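Local structure of SnoaL-like domain protein (Mycobacterium hassiacum, 6P44) at residues G21-I26 against A50-Y55; E66-R71 against A78-L83; I96-T101 against M111-T116. The protein probably catalyses the isomerisation of Delta5-3-ketosteroids to their conjugated Delta4 isomers, as a steroid Delta-isomerase built on an NTF2-like fold. The protein carries 1 engineered substitution. All coordinates share one frame; numbering follows the deposited sequence.

Contact 1: G21-I26 against A50-Y55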
loop_
_atom_site.group_PDB
_atom_site.type_symbol
_atom_site.label_atom_id
_atom_site.label_comp_id
_atom_site.label_asym_id
_atom_site.label_seq_id
_atom_site.Cartn_x
_atom_site.Cartn_y
_atom_site.Cartn_z
ATOM N N GLY B 21 -21.804 -4.000 8.313
ATOM C CA GLY B 21 -22.483 -2.769 7.962
ATOM C C GLY B 21 -22.656 -1.857 9.158
ATOM O O GLY B 21 -23.767 -1.402 9.426
ATOM N N GLN B 22 -21.571 -1.588 9.889
ATOM C CA GLN B 22 -21.620 -0.845 11.148
ATOM C C GLN B 22 -20.743 0.399 11.048
ATOM O O GLN B 22 -19.624 0.430 11.584
ATOM C CB GLN B 22 -21.180 -1.729 12.315
ATOM C CG GLN B 22 -22.161 -2.841 12.650
ATOM C CD GLN B 22 -21.676 -3.726 13.788
ATOM O OE1 GLN B 22 -20.498 -4.062 13.878
ATOM N NE2 GLN B 22 -22.582 -4.094 14.668
ATOM N N PRO B 23 -21.231 1.459 10.398
ATOM C CA PRO B 23 -20.401 2.667 10.243
ATOM C C PRO B 23 -20.042 3.351 11.543
ATOM O O PRO B 23 -18.981 3.975 11.610
ATOM C CB PRO B 23 -21.252 3.577 9.349
ATOM C CG PRO B 23 -22.626 3.023 9.415
ATOM C CD PRO B 23 -22.499 1.565 9.664
ATOM N N ASP B 24 -20.899 3.294 12.572
ATOM C CA ASP B 24 -20.532 3.912 13.842
ATOM C C ASP B 24 -19.311 3.226 14.426
ATOM O O ASP B 24 -18.379 3.887 14.898
ATOM C CB ASP B 24 -21.686 3.832 14.847
ATOM C CG ASP B 24 -22.837 4.778 14.528
ATOM O OD1 ASP B 24 -22.634 5.783 13.810
ATOM O OD2 ASP B 24 -23.954 4.522 15.035
ATOM N N GLU B 25 -19.287 1.895 14.383
ATOM C CA GLU B 25 -18.150 1.155 14.916
ATOM C C GLU B 25 -16.900 1.354 14.064
ATOM O O GLU B 25 -15.782 1.346 14.592
ATOM C CB GLU B 25 -18.512 -0.328 15.034
ATOM C CG GLU B 25 -19.472 -0.667 16.183
ATOM C CD GLU B 25 -20.854 -0.045 16.026
ATOM O OE1 GLU B 25 -21.154 0.506 14.944
ATOM O OE2 GLU B 25 -21.643 -0.110 16.991
ATOM N N ILE B 26 -17.060 1.529 12.751
ATOM C CA ILE B 26 -15.913 1.847 11.907
ATOM C C ILE B 26 -15.340 3.189 12.311
ATOM O O ILE B 26 -14.133 3.337 12.513
ATOM C CB ILE B 26 -16.326 1.865 10.426
ATOM C CG1 ILE B 26 -16.661 0.451 9.939
ATOM C CG2 ILE B 26 -15.204 2.477 9.605
ATOM C CD1 ILE B 26 -17.328 0.408 8.580
ATOM N N ALA B 50 -16.547 13.653 9.002
ATOM C CA ALA B 50 -16.563 13.395 7.561
ATOM C C ALA B 50 -16.404 11.909 7.261
ATOM O O ALA B 50 -17.032 11.377 6.341
ATOM C CB ALA B 50 -15.450 14.184 6.877
ATOM N N ILE B 51 -15.560 11.226 8.027
ATOM C CA ILE B 51 -15.355 9.795 7.834
ATOM C C ILE B 51 -16.629 9.017 8.157
ATOM O O ILE B 51 -17.027 8.124 7.402
ATOM C CB ILE B 51 -14.138 9.330 8.649
ATOM C CG1 ILE B 51 -12.862 9.915 8.039
ATOM C CG2 ILE B 51 -14.079 7.811 8.710
ATOM C CD1 ILE B 51 -11.618 9.789 8.912
ATOM N N ARG B 52 -17.298 9.350 9.264
ATOM C CA ARG B 52 -18.551 8.668 9.566
ATOM C C ARG B 52 -19.567 8.869 8.443
ATOM O O ARG B 52 -20.281 7.934 8.055
ATOM C CB ARG B 52 -19.104 9.142 10.910
ATOM C CG ARG B 52 -20.487 8.611 11.233
ATOM C CD ARG B 52 -20.562 7.091 11.205
ATOM N NE ARG B 52 -21.912 6.614 11.498
ATOM C CZ ARG B 52 -22.916 6.614 10.625
ATOM N NH1 ARG B 52 -22.749 7.069 9.382
ATOM N NH2 ARG B 52 -24.103 6.168 11.002
ATOM N N GLY B 53 -19.654 10.083 7.906
ATOM C CA GLY B 53 -20.589 10.312 6.816
ATOM C C GLY B 53 -20.246 9.474 5.603
ATOM O O GLY B 53 -21.127 8.905 4.950
ATOM N N PHE B 54 -18.954 9.395 5.276
ATOM C CA PHE B 54 -18.510 8.595 4.137
ATOM C C PHE B 54 -18.983 7.153 4.261
ATOM O O PHE B 54 -19.514 6.576 3.304
ATOM C CB PHE B 54 -16.984 8.647 4.045
ATOM C CG PHE B 54 -16.400 7.702 3.024
ATOM C CD1 PHE B 54 -16.370 8.048 1.680
ATOM C CD2 PHE B 54 -15.894 6.467 3.401
ATOM C CE1 PHE B 54 -15.841 7.183 0.733
ATOM C CE2 PHE B 54 -15.364 5.601 2.461
ATOM C CZ PHE B 54 -15.338 5.960 1.122
ATOM N N TYR B 55 -18.788 6.552 5.433
ATOM C CA TYR B 55 -19.143 5.155 5.625
ATOM C C TYR B 55 -20.639 4.938 5.825
ATOM O O TYR B 55 -21.068 3.788 5.967
ATOM C CB TYR B 55 -18.376 4.590 6.816
ATOM C CG TYR B 55 -16.931 4.250 6.539
ATOM C CD1 TYR B 55 -16.587 3.099 5.848
ATOM C CD2 TYR B 55 -15.911 5.058 7.012
ATOM C CE1 TYR B 55 -15.260 2.777 5.608
ATOM C CE2 TYR B 55 -14.581 4.742 6.773
ATOM C CZ TYR B 55 -14.271 3.599 6.092
ATOM O OH TYR B 55 -12.957 3.289 5.876
#
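Ile-26 lays its CG2 methyl over one face of the Tyr-55 ring, 3.6 Å from CG2 to the ring centroid and 9° off the ring normal, a CH-pi contact almost centred on the ring. Ile-26 CD1 adds a touch at Tyr-55 CD1, 3.9 Å away. One turn earlier, Pro-23 CB rests 3.4 Å from Tyr-55 O and also lies over one face of the Arg-52 guanidinium, with CB 3.7 Å from CZ. Pro-23 opens helix 23-29, with Gln-22 at the N-cap and Gly-21 just before it closing helix 4-20 in a Schellman motif, so the contact seats the start of one short helix against the last turn of helix 48-54 in the NTF2-like fold. On the outer side a salt bridge joins them: Arg-52 NE reaches Asp-24 OD1 at 2.6 Å, nearly straight at 170°. Asp-24 OD1 lies in the guanidinium plane, but NE meets it on the anti side and well out of the carboxylate plane; NH2 adds a weak bond. A bend at chi2 (56°) brings the guanidinium back across Pro-23, and Glu-59 is a second acidic partner for Arg-52 NH2. Tyr-55 OH hydrogen-bonds to the hydroxyls of Tyr-14 and Tyr-30, beside the bound dinitrophenol.

Contact 2: E66-R71 against A78-L83. With DNX (3,4-dinitrophenol), chain H; GAI (guanidine), chain G.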
loop_
_atom_site.group_PDB
_atom_site.type_symbol
_atom_site.label_atom_id
_atom_site.label_comp_id
_atom_site.label_asym_id
_atom_site.label_seq_id
_atom_site.Cartn_x
_atom_site.Cartn_y
_atom_site.Cartn_z
ATOM N N GLU B 66 -12.334 -11.123 3.224
ATOM C CA GLU B 66 -11.291 -12.138 3.317
ATOM C C GLU B 66 -9.935 -11.459 3.188
ATOM O O GLU B 66 -9.702 -10.711 2.233
ATOM C CB GLU B 66 -11.436 -13.176 2.195
ATOM C CG GLU B 66 -10.404 -14.303 2.275
ATOM C CD GLU B 66 -10.420 -15.249 1.083
ATOM O OE1 GLU B 66 -11.478 -15.404 0.436
ATOM O OE2 GLU B 66 -9.354 -15.846 0.801
ATOM N N VAL B 67 -9.033 -11.731 4.127
ATOM C CA VAL B 67 -7.675 -11.198 4.068
ATOM C C VAL B 67 -6.820 -12.201 3.309
ATOM O O VAL B 67 -6.716 -13.362 3.715
ATOM C CB VAL B 67 -7.112 -10.946 5.470
ATOM C CG1 VAL B 67 -5.633 -10.546 5.393
ATOM C CG2 VAL B 67 -7.927 -9.882 6.161
ATOM N N LYS B 68 -6.201 -11.754 2.215
ATOM C CA LYS B 68 -5.278 -12.595 1.458
ATOM C C LYS B 68 -3.859 -12.538 2.017
ATOM O O LYS B 68 -3.180 -13.571 2.101
ATOM C CB LYS B 68 -5.293 -12.185 -0.016
ATOM C CG LYS B 68 -6.648 -12.375 -0.693
ATOM C CD LYS B 68 -6.664 -11.819 -2.120
ATOM C CE LYS B 68 -5.736 -12.588 -3.042
ATOM N NZ LYS B 68 -6.214 -13.979 -3.256
ATOM N N THR B 69 -3.401 -11.355 2.407
ATOM C CA THR B 69 -2.139 -11.214 3.103
ATOM C C THR B 69 -2.151 -9.871 3.814
ATOM O O THR B 69 -2.745 -8.895 3.338
ATOM C CB THR B 69 -0.936 -11.346 2.149
ATOM O OG1 THR B 69 0.286 -11.249 2.890
ATOM C CG2 THR B 69 -0.953 -10.288 1.070
ATOM N N LEU B 70 -1.491 -9.838 4.961
ATOM C CA LEU B 70 -1.452 -8.658 5.804
ATOM C C LEU B 70 -0.051 -8.527 6.380
ATOM O O LEU B 70 0.534 -9.516 6.841
ATOM C CB LEU B 70 -2.486 -8.781 6.931
ATOM C CG LEU B 70 -2.592 -7.604 7.907
ATOM C CD1 LEU B 70 -4.023 -7.475 8.388
ATOM C CD2 LEU B 70 -1.673 -7.750 9.098
ATOM N N ARG B 71 0.495 -7.318 6.329
ATOM C CA ARG B 71 1.838 -7.043 6.832
ATOM C C ARG B 71 1.771 -5.830 7.750
ATOM O O ARG B 71 1.626 -4.689 7.279
ATOM C CB ARG B 71 2.841 -6.805 5.692
ATOM C CG ARG B 71 3.063 -8.018 4.775
ATOM C CD ARG B 71 2.357 -7.877 3.463
ATOM N NE ARG B 71 2.225 -9.132 2.713
ATOM C CZ ARG B 71 3.052 -9.575 1.763
ATOM N NH1 ARG B 71 4.123 -8.897 1.407
ATOM N NH2 ARG B 71 2.798 -10.733 1.161
ATOM N N ALA B 78 -0.239 -2.891 5.734
ATOM C CA ALA B 78 -0.645 -3.052 4.343
ATOM C C ALA B 78 -1.347 -4.384 4.230
ATOM O O ALA B 78 -0.854 -5.389 4.752
ATOM C CB ALA B 78 0.546 -3.031 3.391
ATOM N N PHE B 79 -2.504 -4.399 3.577
ATOM C CA PHE B 79 -3.273 -5.630 3.474
ATOM C C PHE B 79 -3.956 -5.732 2.127
ATOM O O PHE B 79 -4.432 -4.736 1.578
ATOM C CB PHE B 79 -4.252 -5.851 4.641
ATOM C CG PHE B 79 -5.184 -4.699 4.958
ATOM C CD1 PHE B 79 -4.731 -3.516 5.536
ATOM C CD2 PHE B 79 -6.541 -4.836 4.733
ATOM C CE1 PHE B 79 -5.628 -2.493 5.871
ATOM C CE2 PHE B 79 -7.425 -3.805 5.048
ATOM C CZ PHE B 79 -6.966 -2.655 5.626
ATOM N N TYR B 80 -3.954 -6.946 1.590
ATOM C CA TYR B 80 -4.586 -7.272 0.321
ATOM C C TYR B 80 -5.758 -8.182 0.662
ATOM O O TYR B 80 -5.579 -9.189 1.359
ATOM C CB TYR B 80 -3.553 -7.977 -0.563
ATOM C CG TYR B 80 -3.978 -8.338 -1.966
ATOM C CD1 TYR B 80 -4.885 -7.571 -2.685
ATOM C CD2 TYR B 80 -3.460 -9.470 -2.579
ATOM C CE1 TYR B 80 -5.252 -7.924 -3.976
ATOM C CE2 TYR B 80 -3.827 -9.822 -3.860
ATOM C CZ TYR B 80 -4.719 -9.050 -4.554
ATOM O OH TYR B 80 -5.089 -9.411 -5.842
ATOM N N TRP B 81 -6.961 -7.776 0.262
ATOM C CA TRP B 81 -8.171 -8.377 0.798
ATOM C C TRP B 81 -9.297 -8.294 -0.218
ATOM O O TRP B 81 -9.215 -7.574 -1.214
ATOM C CB TRP B 81 -8.571 -7.718 2.114
ATOM C CG TRP B 81 -8.896 -6.257 2.022
ATOM C CD1 TRP B 81 -8.023 -5.231 1.803
ATOM C CD2 TRP B 81 -10.184 -5.657 2.191
ATOM N NE1 TRP B 81 -8.686 -4.032 1.827
ATOM C CE2 TRP B 81 -10.015 -4.262 2.073
ATOM C CE3 TRP B 81 -11.462 -6.161 2.451
ATOM C CZ2 TRP B 81 -11.080 -3.367 2.187
ATOM C CZ3 TRP B 81 -12.518 -5.278 2.559
ATOM C CH2 TRP B 81 -12.323 -3.900 2.438
ATOM N N THR B 82 -10.339 -9.082 0.026
ATOM C CA THR B 82 -11.520 -9.055 -0.822
ATOM C C THR B 82 -12.753 -8.657 -0.023
ATOM O O THR B 82 -12.902 -9.012 1.152
ATOM C CB THR B 82 -11.777 -10.400 -1.511
ATOM O OG1 THR B 82 -12.144 -11.378 -0.542
ATOM C CG2 THR B 82 -10.553 -10.873 -2.250
ATOM N N LEU B 83 -13.622 -7.916 -0.688
ATOM C CA LEU B 83 -14.907 -7.483 -0.159
ATOM C C LEU B 83 -15.980 -8.035 -1.081
ATOM O O LEU B 83 -15.997 -7.699 -2.268
ATOM C CB LEU B 83 -14.972 -5.951 -0.161
ATOM C CG LEU B 83 -16.267 -5.282 0.305
ATOM C CD1 LEU B 83 -16.617 -5.713 1.696
ATOM C CD2 LEU B 83 -16.122 -3.758 0.254
HETATM C C1 DNX H . -12.663 -0.043 2.161
HETATM C C2 DNX H . -14.014 0.036 2.464
HETATM C C3 DNX H . -14.924 0.112 1.433
HETATM N N3 DNX H . -16.334 0.221 1.809
HETATM C C4 DNX H . -14.508 0.098 0.110
HETATM N N4 DNX H . -15.446 0.192 -1.006
HETATM C C5 DNX H . -13.161 0.007 -0.187
HETATM C C6 DNX H . -12.236 -0.060 0.839
HETATM O O1 DNX H . -11.764 -0.108 3.180
HETATM O O31 DNX H . -16.792 1.332 2.014
HETATM O O32 DNX H . -16.983 -0.808 1.929
HETATM O O41 DNX H . -15.112 0.835 -1.987
HETATM O O42 DNX H . -16.516 -0.390 -0.914
HETATM C C GAI G . 2.905 -14.503 1.966
HETATM N N1 GAI G . 1.854 -13.786 1.480
HETATM N N2 GAI G . 2.843 -14.833 3.283
HETATM N N3 GAI G . 3.896 -14.880 1.218
HETATM O O HOH W 1 -12.143 -13.822 -1.497
#
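A classic beta bulge interrupts the antiparallel hairpin of strands 64-73 and 76-85 where Lys-68 and Thr-69 both face Tyr-80. Tyr-80 O accepts from two backbone amides, Lys-68 N at 2.8 Å and Thr-69 N at 3.2 Å, while Tyr-80 N returns a bond to Thr-69 O. Regular pairing resumes on either side, Glu-66 with Thr-82 and Arg-71 with Ala-78. In one of its two conformers Lys-68 runs alongside Tyr-80, with CD over the ring face near its rim, 4.0 Å from CD to the centroid; Tyr-80 OH itself bonds to Asp-95. At the far end of this face Glu-66 and Thr-82 point the same way and share a water that lies 2.6 Å from Glu-66 OE1 and also bonds to Thr-82 OG1. Arg-71 grips Thr-69 OG1 side-on with NE and NH2, the oxygen lying in the guanidinium plane, 2.9 Å from NE. The guanidine atom N1 is 3.2 Å from Arg-71 NH2; Asp-95 of the second subunit binds both groups and probably offsets their like charges. Toward the helix 4-20 side, Leu-70 CG packs on Phe-79 CB at 4.1 Å. Trp-81 has CG between backbone N and carbonyl carbon (chi1 62°), which swings the indole away from Val-67; its edge meets the dinitrophenol, CZ2 to O1 3.5 Å, and NE1 bonds to Ser-98 OG. The result is a bulged hairpin of an NTF2-like sheet, one face lining the ligand pocket and the other meeting the second subunit.

Contact 3: I96-T101 against M111-T116. With DNX (3,4-dinitrophenol), chain H.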
loop_
_atom_site.group_PDB
_atom_site.type_symbol
_atom_site.label_atom_id
_atom_site.label_comp_id
_atom_site.label_asym_id
_atom_site.label_seq_id
_atom_site.Cartn_x
_atom_site.Cartn_y
_atom_site.Cartn_z
ATOM N N ILE B 96 -8.796 -5.583 -3.293
ATOM C CA ILE B 96 -8.358 -4.286 -2.777
ATOM C C ILE B 96 -6.979 -4.411 -2.138
ATOM O O ILE B 96 -6.724 -5.355 -1.382
ATOM C CB ILE B 96 -9.371 -3.774 -1.725
ATOM C CG1 ILE B 96 -10.786 -3.704 -2.319
ATOM C CG2 ILE B 96 -8.950 -2.403 -1.168
ATOM C CD1 ILE B 96 -11.893 -3.741 -1.278
ATOM N N ILE B 97 -6.105 -3.430 -2.403
ATOM C CA ILE B 97 -4.882 -3.212 -1.624
ATOM C C ILE B 97 -5.120 -1.984 -0.760
ATOM O O ILE B 97 -5.454 -0.914 -1.281
ATOM C CB ILE B 97 -3.635 -3.012 -2.505
ATOM C CG1 ILE B 97 -3.336 -4.256 -3.337
ATOM C CG2 ILE B 97 -2.420 -2.654 -1.634
ATOM C CD1 ILE B 97 -2.250 -4.057 -4.370
ATOM N N SER B 98 -4.934 -2.132 0.552
ATOM C CA SER B 98 -5.153 -1.050 1.492
ATOM C C SER B 98 -3.916 -0.834 2.348
ATOM O O SER B 98 -3.180 -1.764 2.662
ATOM C CB SER B 98 -6.299 -1.351 2.429
ATOM O OG SER B 98 -7.515 -1.416 1.706
ATOM N N VAL B 99 -3.697 0.422 2.741
ATOM C CA VAL B 99 -2.682 0.769 3.734
ATOM C C VAL B 99 -3.325 1.650 4.791
ATOM O O VAL B 99 -3.956 2.667 4.472
ATOM C CB VAL B 99 -1.484 1.507 3.100
ATOM C CG1 VAL B 99 -0.492 1.950 4.162
ATOM C CG2 VAL B 99 -0.785 0.615 2.088
ATOM N N MET B 100 -3.148 1.262 6.049
ATOM C CA MET B 100 -3.524 2.082 7.186
ATOM C C MET B 100 -2.290 2.427 8.011
ATOM O O MET B 100 -1.342 1.645 8.097
ATOM C CB MET B 100 -4.537 1.361 8.072
ATOM C CG MET B 100 -5.918 1.311 7.456
ATOM S SD MET B 100 -7.055 0.394 8.529
ATOM C CE MET B 100 -8.613 0.758 7.720
ATOM N N THR B 101 -2.300 3.613 8.606
ATOM C CA THR B 101 -1.295 3.999 9.580
ATOM C C THR B 101 -1.999 4.363 10.872
ATOM O O THR B 101 -3.188 4.687 10.878
ATOM C CB THR B 101 -0.418 5.165 9.099
ATOM O OG1 THR B 101 -1.168 6.381 9.123
ATOM C CG2 THR B 101 0.122 4.913 7.693
ATOM N N MET B 111 -6.099 6.073 6.148
ATOM C CA MET B 111 -6.391 4.907 5.325
ATOM C C MET B 111 -6.337 5.325 3.862
ATOM O O MET B 111 -6.796 6.416 3.496
ATOM C CB MET B 111 -7.770 4.329 5.649
ATOM C CG MET B 111 -8.128 3.074 4.869
ATOM S SD MET B 111 -8.882 3.429 3.249
ATOM C CE MET B 111 -10.605 3.317 3.696
ATOM N N LYS B 112 -5.752 4.459 3.042
ATOM C CA LYS B 112 -5.708 4.608 1.595
ATOM C C LYS B 112 -6.108 3.269 0.989
ATOM O O LYS B 112 -5.630 2.223 1.432
ATOM C CB LYS B 112 -4.310 5.016 1.117
ATOM C CG LYS B 112 -3.981 6.460 1.389
ATOM C CD LYS B 112 -2.626 6.856 0.829
ATOM C CE LYS B 112 -2.431 8.344 0.994
ATOM N NZ LYS B 112 -1.114 8.795 0.477
ATOM N N ALA B 113 -6.983 3.304 -0.010
ATOM C CA ALA B 113 -7.459 2.101 -0.690
ATOM C C ALA B 113 -7.171 2.195 -2.184
ATOM O O ALA B 113 -7.500 3.195 -2.832
ATOM C CB ALA B 113 -8.960 1.879 -0.436
ATOM N N TYR B 114 -6.552 1.150 -2.722
ATOM C CA TYR B 114 -6.111 1.114 -4.114
ATOM C C TYR B 114 -6.890 0.032 -4.855
ATOM O O TYR B 114 -6.621 -1.164 -4.677
ATOM C CB TYR B 114 -4.610 0.838 -4.198
ATOM C CG TYR B 114 -3.698 1.805 -3.457
ATOM C CD1 TYR B 114 -3.499 1.683 -2.094
ATOM C CD2 TYR B 114 -3.033 2.812 -4.120
ATOM C CE1 TYR B 114 -2.671 2.537 -1.407
ATOM C CE2 TYR B 114 -2.170 3.670 -3.444
ATOM C CZ TYR B 114 -2.010 3.533 -2.083
ATOM O OH TYR B 114 -1.218 4.368 -1.352
ATOM N N TRP B 115 -7.839 0.461 -5.686
ATOM C CA TRP B 115 -8.704 -0.418 -6.461
ATOM C C TRP B 115 -9.383 0.463 -7.493
ATOM O O TRP B 115 -9.427 1.688 -7.346
ATOM C CB TRP B 115 -9.758 -1.109 -5.571
ATOM C CG TRP B 115 -10.689 -0.105 -4.938
ATOM C CD1 TRP B 115 -10.459 0.600 -3.791
ATOM C CD2 TRP B 115 -11.956 0.338 -5.432
ATOM N NE1 TRP B 115 -11.500 1.455 -3.544
ATOM C CE2 TRP B 115 -12.432 1.309 -4.536
ATOM C CE3 TRP B 115 -12.732 0.012 -6.551
ATOM C CZ2 TRP B 115 -13.653 1.952 -4.714
ATOM C CZ3 TRP B 115 -13.936 0.646 -6.722
ATOM C CH2 TRP B 115 -14.387 1.610 -5.803
ATOM N N THR B 116 -9.906 -0.177 -8.534
ATOM C CA THR B 116 -10.794 0.449 -9.517
ATOM C C THR B 116 -11.843 -0.584 -9.909
ATOM O O THR B 116 -11.759 -1.745 -9.482
ATOM C CB THR B 116 -10.071 0.862 -10.802
ATOM O OG1 THR B 116 -9.897 -0.290 -11.623
ATOM C CG2 THR B 116 -8.720 1.517 -10.546
HETATM C C1 DNX H . -12.663 -0.043 2.161
HETATM C C2 DNX H . -14.014 0.036 2.464
HETATM C C3 DNX H . -14.924 0.112 1.433
HETATM N N3 DNX H . -16.334 0.221 1.809
HETATM C C4 DNX H . -14.508 0.098 0.110
HETATM N N4 DNX H . -15.446 0.192 -1.006
HETATM C C5 DNX H . -13.161 0.007 -0.187
HETATM C C6 DNX H . -12.236 -0.060 0.839
HETATM O O1 DNX H . -11.764 -0.108 3.180
HETATM O O31 DNX H . -16.792 1.332 2.014
HETATM O O32 DNX H . -16.983 -0.808 1.929
HETATM O O41 DNX H . -15.112 0.835 -1.987
HETATM O O42 DNX H . -16.516 -0.390 -0.914
#
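Met-100 and Met-111 interlock at one end of the paired strands, the CE methyl of Met-100 pressing on Met-111 CG at 3.7 Å. Met-100 is extended beyond CG, whereas Met-111 bends at chi2 (-86°) and again at chi3 (-95°), which takes its CE toward the ligand, 3.7 Å from O1 of the dinitrophenol. Next along this face the small Ala-113 lets the phenol ring come close, CB being 4.0 Å from ring atom C6, while neighbouring Ser-98 bonds through OG to Trp-81 NE1. Trp-115 rises as the far wall, CZ2 3.3 Å from nitro oxygen O41, and its NE1 bonds to the engineered Asn-38. In the conformer described, one of two, Ile-96 CG2 touches both Ala-113 CB and Trp-115 CD1 from one side, 4.3 Å from each. On the opposite face the Tyr-114 ring turns an edge to Ile-97 O, Tyr-114 CD1 lying 3.4 Å from Ile-97 O. The same oxygen accepts the short bond from Tyr-114 N, 2.7 Å. Val-99 CG2 flanks the ring obliquely at CE1. Strand 76-85 pairs with the other edge of strand 92-102, helix 4-20 packs Val-11 and Tyr-14 on Met-100, and Glu-76 of the second subunit takes Lys-112 NZ and Tyr-114 OH on the far face.

How the contacts relate
From the N terminus, contact 1 comes first, its 23 intervening residues carrying the first strands before helix 48-54 returns to the start of helix 23-29. The chain then enters strand 64-73, and contact 2 closes a tight hairpin with strand 76-85; contact 3 closes the next, between strands 92-102 and 108-121. The three lie in series, so none nests in or crosses another. Contacts 2 and 3 share one sheet, since strands 76-85 and 92-102 are neighbours in it, and both reach the second subunit. Contact 1 sits across the pocket, meeting contact 3 where Tyr-55 OH packs on Met-111 CE, while contacts 1 and 2 do not touch.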